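Alkylhalidase CmlS (Streptomyces venezuelae, PDB 3I3L) is a flavin-dependent halogenase of chloramphenicol biosynthesis that carries its FAD covalently bound. Local coordinates at residues V26-G31 with H47-Y52. Sequence-based numbering, arbitrary orientation.
Sequences VAIIGG and HDVTIY. With FAD (flavin-adenine dinucleotide), chain B.
The Rossmann-type beta-alpha-beta unit that opens the FAD-binding domain sets strand 26-29 and strand 48-52 side by side, with Val26 facing Val49 and Ile28 facing Ile51 in parallel register. Helix 33-44 makes the crossover between them. The N and O of one first-strand residue reach two partners, two positions apart: Val26 N donates to Asp48 O (2.9 Å), while Thr50 N returns a nearly straight bond to Val26 O, at 173°. Ile28 repeats the pattern, its N bound to Thr50 O and its O accepting from Tyr52 N, with a C-H...O contact from Ile51 CA to the same oxygen. The last bond outlasts the first strand, Gly30 N donating to Tyr52 O (2.8 Å).

Val26, Ile28, Val49 and Ile51 share one face of the sheet, the first three packing on helix 33-44 and Ile51 on Ile143. Ile28 sends CG1 anti to its carbonyl carbon (chi1 -68°), and the extended chain beyond carries CD1 obliquely across to Val49 CG1, 3.6 Å away; Leu42 touches both residues. On the reverse face the Tyr52 ring turns its edge to the first strand, CE2 lying 4.1 Å from Ala27 CB.

Gly30 belongs to the GxGxxG pattern, where strand gives way to nucleotide-binding turn. With no side chain in the way, Gly30 CA comes to 3.4 Å from FAD O4B, a ribose atom. Glu53 links protein and cofactor, one carboxylate oxygen accepting from Gly31 N and the other hydrogen-bonded to FAD. Ile29 CG2 packs against the adenine, 3.7 Å from FAD N1A, and Tyr52 O approaches FAD C2A to 3.3 Å.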
ATOM      1  N   VAL A  26      12.578  -9.428 -21.626  1.00 27.53           N
ATOM      2  CA  VAL A  26      12.647  -8.594 -20.433  1.00 26.66           C
ATOM      3  C   VAL A  26      13.501  -9.200 -19.364  1.00 25.37           C
ATOM      4  O   VAL A  26      13.226 -10.318 -18.937  1.00 25.95           O
ATOM      5  CB  VAL A  26      11.228  -8.354 -19.807  1.00 27.67           C
ATOM      6  CG1 VAL A  26      11.352  -7.377 -18.660  1.00 24.04           C
ATOM      7  CG2 VAL A  26      10.255  -7.846 -20.857  1.00 24.60           C
ATOM      8  N   ALA A  27      14.521  -8.468 -18.926  1.00 22.37           N
ATOM      9  CA  ALA A  27      15.325  -8.850 -17.787  1.00 24.46           C
ATOM     10  C   ALA A  27      14.695  -8.285 -16.498  1.00 26.28           C
ATOM     11  O   ALA A  27      14.200  -7.141 -16.475  1.00 24.40           O
ATOM     12  CB  ALA A  27      16.736  -8.280 -17.888  1.00 25.06           C
ATOM     13  N   ILE A  28      14.702  -9.113 -15.448  1.00 25.45           N
ATOM     14  CA  ILE A  28      14.168  -8.713 -14.196  1.00 26.06           C
ATOM     15  C   ILE A  28      15.196  -8.905 -13.142  1.00 25.90           C
ATOM     16  O   ILE A  28      15.646 -10.021 -12.898  1.00 26.76           O
ATOM     17  CB  ILE A  28      12.895  -9.491 -13.819  1.00 24.99           C
ATOM     18  CG1 ILE A  28      11.734  -9.118 -14.747  1.00 23.49           C
ATOM     19  CG2 ILE A  28      12.450  -9.087 -12.363  1.00 23.24           C
ATOM     20  CD1 ILE A  28      10.447 -10.064 -14.393  1.00 19.14           C
ATOM     21  N   ILE A  29      15.567  -7.820 -12.488  1.00 26.63           N
ATOM     22  CA  ILE A  29      16.537  -7.885 -11.369  1.00 23.94           C
ATOM     23  C   ILE A  29      15.820  -8.108 -10.047  1.00 25.27           C
ATOM     24  O   ILE A  29      15.084  -7.224  -9.600  1.00 24.25           O
ATOM     25  CB  ILE A  29      17.295  -6.514 -11.252  1.00 24.29           C
ATOM     26  CG1 ILE A  29      17.993  -6.163 -12.561  1.00 23.27           C
ATOM     27  CG2 ILE A  29      18.298  -6.494 -10.119  1.00 23.74           C
ATOM     28  CD1 ILE A  29      18.234  -4.625 -12.752  1.00 20.60           C
ATOM     29  N   GLY A  30      16.079  -9.252  -9.390  1.00 25.92           N
ATOM     30  CA  GLY A  30      15.485  -9.586  -8.119  1.00 24.68           C
ATOM     31  C   GLY A  30      14.359 -10.600  -8.224  1.00 26.14           C
ATOM     32  O   GLY A  30      13.493 -10.490  -9.058  1.00 24.74           O
ATOM     33  N   GLY A  31      14.375 -11.615  -7.363  1.00 27.33           N
ATOM     34  CA  GLY A  31      13.288 -12.597  -7.356  1.00 26.40           C
ATOM     35  C   GLY A  31      12.435 -12.583  -6.096  1.00 28.65           C
ATOM     36  O   GLY A  31      11.887 -13.627  -5.714  1.00 29.85           O
ATOM     37  N   HIS A  47       5.237 -12.446 -22.910  1.00 27.23           N
ATOM     38  CA  HIS A  47       6.570 -11.936 -23.104  1.00 25.71           C
ATOM     39  C   HIS A  47       7.589 -12.895 -22.633  1.00 25.23           C
ATOM     40  O   HIS A  47       7.273 -13.877 -21.982  1.00 25.13           O
ATOM     41  CB  HIS A  47       6.722 -10.533 -22.449  1.00 26.79           C
ATOM     42  CG  HIS A  47       5.754  -9.529 -22.995  1.00 24.06           C
ATOM     43  ND1 HIS A  47       6.088  -8.634 -23.989  1.00 21.73           N
ATOM     44  CD2 HIS A  47       4.455  -9.296 -22.703  1.00 21.76           C
ATOM     45  CE1 HIS A  47       5.029  -7.902 -24.308  1.00 20.34           C
ATOM     46  NE2 HIS A  47       4.026  -8.277 -23.537  1.00 23.17           N
ATOM     47  N   ASP A  48       8.853 -12.595 -22.929  1.00 25.09           N
ATOM     48  CA  ASP A  48       9.922 -13.557 -22.710  1.00 27.46           C
ATOM     49  C   ASP A  48      10.812 -13.119 -21.497  1.00 29.33           C
ATOM     50  O   ASP A  48      11.585 -12.124 -21.581  1.00 28.18           O
ATOM     51  CB  ASP A  48      10.715 -13.631 -24.021  1.00 29.70           C
ATOM     52  CG  ASP A  48      11.969 -14.497 -23.928  1.00 31.88           C
ATOM     53  OD1 ASP A  48      12.105 -15.258 -22.980  1.00 38.51           O
ATOM     54  OD2 ASP A  48      12.809 -14.429 -24.843  1.00 40.68           O
ATOM     55  N   VAL A  49      10.677 -13.822 -20.365  1.00 29.05           N
ATOM     56  CA  VAL A  49      11.181 -13.280 -19.095  1.00 27.14           C
ATOM     57  C   VAL A  49      12.429 -13.994 -18.597  1.00 28.42           C
ATOM     58  O   VAL A  49      12.488 -15.227 -18.593  1.00 28.17           O
ATOM     59  CB  VAL A  49      10.091 -13.294 -17.994  1.00 27.14           C
ATOM     60  CG1 VAL A  49      10.668 -12.801 -16.712  1.00 28.03           C
ATOM     61  CG2 VAL A  49       8.876 -12.422 -18.410  1.00 27.36           C
ATOM     62  N   THR A  50      13.407 -13.219 -18.132  1.00 27.83           N
ATOM     63  CA  THR A  50      14.502 -13.777 -17.334  1.00 29.52           C
ATOM     64  C   THR A  50      14.641 -13.085 -15.939  1.00 28.61           C
ATOM     65  O   THR A  50      14.701 -11.892 -15.866  1.00 26.06           O
ATOM     66  CB  THR A  50      15.820 -13.783 -18.142  1.00 30.13           C
ATOM     67  OG1 THR A  50      15.644 -14.629 -19.312  1.00 32.08           O
ATOM     68  CG2 THR A  50      16.962 -14.326 -17.305  1.00 30.70           C
ATOM     69  N   ILE A  51      14.721 -13.867 -14.860  1.00 28.56           N
ATOM     70  CA  ILE A  51      14.867 -13.314 -13.532  1.00 28.21           C
ATOM     71  C   ILE A  51      16.230 -13.652 -12.957  1.00 30.28           C
ATOM     72  O   ILE A  51      16.563 -14.848 -12.811  1.00 30.96           O
ATOM     73  CB  ILE A  51      13.794 -13.869 -12.561  1.00 27.08           C
ATOM     74  CG1 ILE A  51      12.375 -13.572 -13.090  1.00 25.08           C
ATOM     75  CG2 ILE A  51      14.038 -13.301 -11.200  1.00 27.31           C
ATOM     76  CD1 ILE A  51      11.240 -14.243 -12.293  1.00 27.23           C
ATOM     77  N   TYR A  52      16.986 -12.608 -12.582  1.00 28.29           N
ATOM     78  CA  TYR A  52      18.290 -12.721 -11.941  1.00 27.24           C
ATOM     79  C   TYR A  52      18.185 -12.368 -10.454  1.00 28.43           C
ATOM     80  O   TYR A  52      17.855 -11.239 -10.119  1.00 27.52           O
ATOM     81  CB  TYR A  52      19.271 -11.751 -12.589  1.00 27.40           C
ATOM     82  CG  TYR A  52      19.438 -11.952 -14.084  1.00 29.43           C
ATOM     83  CD1 TYR A  52      20.360 -12.894 -14.590  1.00 32.33           C
ATOM     84  CD2 TYR A  52      18.690 -11.223 -14.985  1.00 29.49           C
ATOM     85  CE1 TYR A  52      20.527 -13.111 -15.944  1.00 34.68           C
ATOM     86  CE2 TYR A  52      18.824 -11.428 -16.365  1.00 33.89           C
ATOM     87  CZ  TYR A  52      19.756 -12.387 -16.829  1.00 36.75           C
ATOM     88  OH  TYR A  52      19.905 -12.625 -18.143  1.00 33.13           O
TER
HETATM   89  PA  FAD B 600      12.653  -7.602  -1.635  1.00 22.91           P
HETATM   90  O1A FAD B 600      13.797  -6.957  -0.887  1.00 23.40           O
HETATM   91  O2A FAD B 600      11.697  -8.406  -0.826  1.00 26.26           O
HETATM   92  O5B FAD B 600      13.290  -8.537  -2.813  1.00 28.34           O
HETATM   93  C5B FAD B 600      14.349  -8.054  -3.615  1.00 26.26           C
HETATM   94  C4B FAD B 600      15.292  -9.194  -4.064  1.00 24.76           C
HETATM   95  O4B FAD B 600      16.273  -8.618  -4.959  1.00 25.06           O
HETATM   96  C3B FAD B 600      16.059  -9.812  -2.920  1.00 27.75           C
HETATM   97  O3B FAD B 600      15.770 -11.174  -2.841  1.00 28.16           O
HETATM   98  C2B FAD B 600      17.538  -9.596  -3.274  1.00 29.50           C
HETATM   99  O2B FAD B 600      18.285 -10.750  -3.049  1.00 32.68           O
HETATM  100  C1B FAD B 600      17.509  -9.260  -4.757  1.00 25.25           C
HETATM  101  N9A FAD B 600      18.546  -8.388  -5.277  1.00 28.90           N
HETATM  102  C8A FAD B 600      18.992  -7.216  -4.742  1.00 29.05           C
HETATM  103  N7A FAD B 600      19.938  -6.700  -5.557  1.00 29.98           N
HETATM  104  C5A FAD B 600      20.167  -7.569  -6.569  1.00 28.89           C
HETATM  105  C6A FAD B 600      21.032  -7.533  -7.647  1.00 28.67           C
HETATM  106  N6A FAD B 600      21.843  -6.508  -7.838  1.00 26.64           N
HETATM  107  N1A FAD B 600      20.982  -8.567  -8.544  1.00 31.62           N
HETATM  108  C2A FAD B 600      20.136  -9.635  -8.373  1.00 24.68           C
HETATM  109  N3A FAD B 600      19.283  -9.646  -7.313  1.00 27.36           N
HETATM  110  C4A FAD B 600      19.292  -8.630  -6.422  1.00 28.32           C
HETATM  111  N1  FAD B 600       5.785  -5.496   4.088  1.00 24.52           N
HETATM  112  C2  FAD B 600       4.536  -6.075   4.242  1.00 25.22           C
HETATM  113  O2  FAD B 600       3.853  -6.225   3.238  1.00 28.21           O
HETATM  114  N3  FAD B 600       4.069  -6.446   5.475  1.00 23.49           N
HETATM  115  C4  FAD B 600       4.831  -6.257   6.597  1.00 26.99           C
HETATM  116  O4  FAD B 600       4.379  -6.633   7.727  1.00 30.83           O
HETATM  117  C4X FAD B 600       6.077  -5.644   6.459  1.00 26.78           C
HETATM  118  N5  FAD B 600       6.871  -5.456   7.557  1.00 26.06           N
HETATM  119  C5X FAD B 600       8.140  -4.948   7.396  1.00 24.75           C
HETATM  120  C6  FAD B 600       8.957  -4.740   8.516  1.00 24.65           C
HETATM  121  C7  FAD B 600      10.192  -4.159   8.357  1.00 28.65           C
HETATM  122  C7M FAD B 600      11.104  -3.939   9.540  1.00 30.27           C
HETATM  123  C8  FAD B 600      10.619  -3.844   7.071  1.00 31.68           C
HETATM  124  C8M FAD B 600      11.978  -3.313   6.841  1.00 29.10           C
HETATM  125  C9  FAD B 600       9.801  -4.005   5.948  1.00 27.49           C
HETATM  126  C9A FAD B 600       8.552  -4.573   6.146  1.00 24.94           C
HETATM  127  N10 FAD B 600       7.788  -4.782   5.034  1.00 22.58           N
HETATM  128  C10 FAD B 600       6.543  -5.265   5.181  1.00 23.96           C
HETATM  129  C1' FAD B 600       8.309  -4.210   3.759  1.00 21.76           C
HETATM  130  C2' FAD B 600       8.423  -5.295   2.714  1.00 22.77           C
HETATM  131  O2' FAD B 600       9.122  -6.338   3.264  1.00 26.99           O
HETATM  132  C3' FAD B 600       9.026  -4.869   1.402  1.00 24.44           C
HETATM  133  O3' FAD B 600       8.238  -3.842   0.839  1.00 22.10           O
HETATM  134  C4' FAD B 600       9.046  -6.061   0.388  1.00 23.57           C
HETATM  135  O4' FAD B 600       9.948  -7.060   0.778  1.00 21.84           O
HETATM  136  C5' FAD B 600       9.507  -5.563  -0.975  1.00 19.55           C
HETATM  137  O5' FAD B 600       9.461  -6.598  -1.914  1.00 23.74           O
HETATM  138  P   FAD B 600      10.468  -6.462  -3.123  1.00 21.58           P
HETATM  139  O1P FAD B 600      10.408  -5.054  -3.672  1.00 20.89           O
HETATM  140  O2P FAD B 600      10.268  -7.630  -4.084  1.00 28.18           O
HETATM  141  O3P FAD B 600      11.947  -6.470  -2.467  1.00 20.22           O